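Local coordinates for regulatory protein E2 (Bovine papillomavirus type 1, PDB 2JEX), which probably regulates viral transcription and helps initiate viral DNA replication together with the E1 protein, represented here by its N-terminal transactivation domain, at residues 119-124 / 129-134. The protein carries 1 engineered substitution. Sequence-based numbering, arbitrary orientation.
Sequences VEFDGN and NWYTVY
Val-119 and Asn-129 form an antiparallel hydrogen-bonded pair, as two reciprocal backbone bonds demonstrate. Val-119 N donates to Asn-129 O over 2.7 Å at a nearly straight 176°. Asn-129 N returns a more bent bond, 155° at the hydrogen, to Val-119 O over 2.8 Å. The side chains of Val-119 and Asn-129 start on the same face of the sheet, though the end of Asn-129 leads away. Val-119 touches the Tyr-131 ring with one branch: with CG1 anti to the backbone N (chi1 -176°), CG2 is left beside that N and comes obliquely to within 3.5 Å of Tyr-131 CE1. Phe-121, just past the end of its strand, turns the edge of its ring to the partner segment. Phe-121 CE1 lies 3.7 Å from Asn-129 CB and Phe-121 CZ 3.9 Å from Tyr-131 OH, both partners near the ring plane. That hydroxyl is hydrogen-bonded to Glu-176, which ties the tyrosine to helix 173-180. The contact lies near the turn end of the beta hairpin of strands 110-120 and 128-140; beyond it Phe-121 has a backbone hydrogen bond with Asn-127. Helix 173-180 packs against these side chains, Phe-173 meeting Val-119 and Ala-177 meeting Phe-121, while Tyr-186 of neighbouring strand 186-189 touches both.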
loop_
_atom_site.group_PDB
_atom_site.type_symbol
_atom_site.label_atom_id
_atom_site.label_comp_id
_atom_site.label_asym_id
_atom_site.label_seq_id
_atom_site.Cartn_x
_atom_site.Cartn_y
_atom_site.Cartn_z
ATOM N N VAL A 119 -18.658 -3.003 -10.076
ATOM C CA VAL A 119 -18.985 -4.079 -11.010
ATOM C C VAL A 119 -20.343 -4.684 -10.658
ATOM O O VAL A 119 -20.591 -5.058 -9.510
ATOM C CB VAL A 119 -17.885 -5.176 -11.075
ATOM C CG1 VAL A 119 -18.236 -6.225 -12.134
ATOM C CG2 VAL A 119 -16.546 -4.562 -11.419
ATOM N N GLU A 120 -21.213 -4.757 -11.654
ATOM C CA GLU A 120 -22.544 -5.331 -11.501
ATOM C C GLU A 120 -22.577 -6.649 -12.258
ATOM O O GLU A 120 -22.179 -6.716 -13.420
ATOM C CB GLU A 120 -23.604 -4.366 -12.044
ATOM C CG GLU A 120 -25.038 -4.860 -11.923
ATOM C CD GLU A 120 -25.949 -4.243 -12.975
ATOM O OE1 GLU A 120 -25.859 -4.648 -14.154
ATOM O OE2 GLU A 120 -26.759 -3.360 -12.629
ATOM N N PHE A 121 -23.063 -7.697 -11.607
ATOM C CA PHE A 121 -22.860 -9.038 -12.141
ATOM C C PHE A 121 -23.902 -9.625 -13.093
ATOM O O PHE A 121 -23.582 -9.901 -14.249
ATOM C CB PHE A 121 -22.410 -10.007 -11.039
ATOM C CG PHE A 121 -21.049 -9.679 -10.506
ATOM C CD1 PHE A 121 -20.905 -9.006 -9.307
ATOM C CD2 PHE A 121 -19.904 -9.977 -11.253
ATOM C CE1 PHE A 121 -19.641 -8.668 -8.825
ATOM C CE2 PHE A 121 -18.633 -9.644 -10.783
ATOM C CZ PHE A 121 -18.500 -8.986 -9.566
ATOM N N ASP A 122 -25.140 -9.820 -12.682
ATOM C CA ASP A 122 -26.006 -10.579 -13.617
ATOM C C ASP A 122 -27.067 -9.734 -14.320
ATOM O O ASP A 122 -28.177 -10.199 -14.570
ATOM C CB ASP A 122 -26.589 -11.831 -12.931
ATOM C CG ASP A 122 -25.548 -12.937 -12.767
ATOM O OD1 ASP A 122 -24.860 -13.243 -13.760
ATOM O OD2 ASP A 122 -25.407 -13.498 -11.658
ATOM N N GLY A 123 -26.693 -8.497 -14.659
ATOM C CA GLY A 123 -27.658 -7.448 -15.005
ATOM C C GLY A 123 -28.513 -7.141 -13.780
ATOM O O GLY A 123 -29.630 -6.636 -13.893
ATOM N N ASN A 124 -27.970 -7.449 -12.608
ATOM C CA ASN A 124 -28.715 -7.436 -11.354
ATOM C C ASN A 124 -28.122 -6.382 -10.413
ATOM O O ASN A 124 -27.041 -6.569 -9.836
ATOM C CB ASN A 124 -28.699 -8.853 -10.750
ATOM C CG ASN A 124 -29.495 -8.990 -9.446
ATOM O OD1 ASN A 124 -29.513 -10.076 -8.854
ATOM N ND2 ASN A 124 -30.145 -7.913 -8.990
ATOM N N ASN A 129 -20.266 -5.487 -6.734
ATOM C CA ASN A 129 -19.046 -5.426 -5.940
ATOM C C ASN A 129 -18.246 -4.196 -6.327
ATOM O O ASN A 129 -18.388 -3.684 -7.434
ATOM C CB ASN A 129 -18.201 -6.687 -6.112
ATOM C CG ASN A 129 -17.417 -7.053 -4.846
ATOM O OD1 ASN A 129 -16.557 -7.924 -4.883
ATOM N ND2 ASN A 129 -17.712 -6.387 -3.730
ATOM N N TRP A 130 -17.435 -3.694 -5.399
ATOM C CA TRP A 130 -16.681 -2.482 -5.660
ATOM C C TRP A 130 -15.195 -2.609 -5.343
ATOM O O TRP A 130 -14.803 -3.360 -4.464
ATOM C CB TRP A 130 -17.341 -1.242 -5.022
ATOM C CG TRP A 130 -17.789 -1.369 -3.587
ATOM C CD1 TRP A 130 -16.998 -1.584 -2.504
ATOM C CD2 TRP A 130 -19.131 -1.242 -3.082
ATOM N NE1 TRP A 130 -17.758 -1.626 -1.359
ATOM C CE2 TRP A 130 -19.071 -1.422 -1.686
ATOM C CE3 TRP A 130 -20.381 -1.014 -3.679
ATOM C CZ2 TRP A 130 -20.210 -1.363 -0.863
ATOM C CZ3 TRP A 130 -21.525 -0.960 -2.858
ATOM C CH2 TRP A 130 -21.422 -1.131 -1.463
ATOM N N TYR A 131 -14.377 -1.907 -6.126
ATOM C CA TYR A 131 -12.913 -2.015 -6.094
ATOM C C TYR A 131 -12.300 -0.622 -6.053
ATOM O O TYR A 131 -12.704 0.267 -6.809
ATOM C CB TYR A 131 -12.408 -2.776 -7.332
ATOM C CG TYR A 131 -13.125 -4.098 -7.552
ATOM C CD1 TYR A 131 -14.360 -4.149 -8.197
ATOM C CD2 TYR A 131 -12.582 -5.292 -7.083
ATOM C CE1 TYR A 131 -15.035 -5.354 -8.365
ATOM C CE2 TYR A 131 -13.244 -6.495 -7.257
ATOM C CZ TYR A 131 -14.470 -6.516 -7.902
ATOM O OH TYR A 131 -15.123 -7.709 -8.075
ATOM N N THR A 132 -11.328 -0.431 -5.167
ATOM C CA THR A 132 -10.614 0.841 -5.058
ATOM C C THR A 132 -9.426 0.822 -6.005
ATOM O O THR A 132 -8.559 -0.050 -5.906
ATOM C CB THR A 132 -10.158 1.106 -3.617
ATOM O OG1 THR A 132 -11.303 1.089 -2.758
ATOM C CG2 THR A 132 -9.454 2.464 -3.495
ATOM N N VAL A 133 -9.417 1.773 -6.939
ATOM C CA VAL A 133 -8.351 1.900 -7.934
ATOM C C VAL A 133 -7.616 3.227 -7.742
ATOM O O VAL A 133 -8.229 4.244 -7.427
ATOM C CB VAL A 133 -8.905 1.770 -9.377
ATOM C CG1 VAL A 133 -7.786 1.830 -10.419
ATOM C CG2 VAL A 133 -9.655 0.460 -9.519
ATOM N N TYR A 134 -6.300 3.202 -7.923
ATOM C CA TYR A 134 -5.460 4.387 -7.745
ATOM C C TYR A 134 -4.971 4.909 -9.090
ATOM O O TYR A 134 -4.433 4.153 -9.895
ATOM C CB TYR A 134 -4.301 4.091 -6.774
ATOM C CG TYR A 134 -4.797 3.832 -5.366
ATOM C CD1 TYR A 134 -5.077 2.535 -4.922
ATOM C CD2 TYR A 134 -5.029 4.887 -4.490
ATOM C CE1 TYR A 134 -5.556 2.296 -3.633
ATOM C CE2 TYR A 134 -5.512 4.660 -3.203
ATOM C CZ TYR A 134 -5.781 3.367 -2.784
ATOM O OH TYR A 134 -6.263 3.157 -1.508
#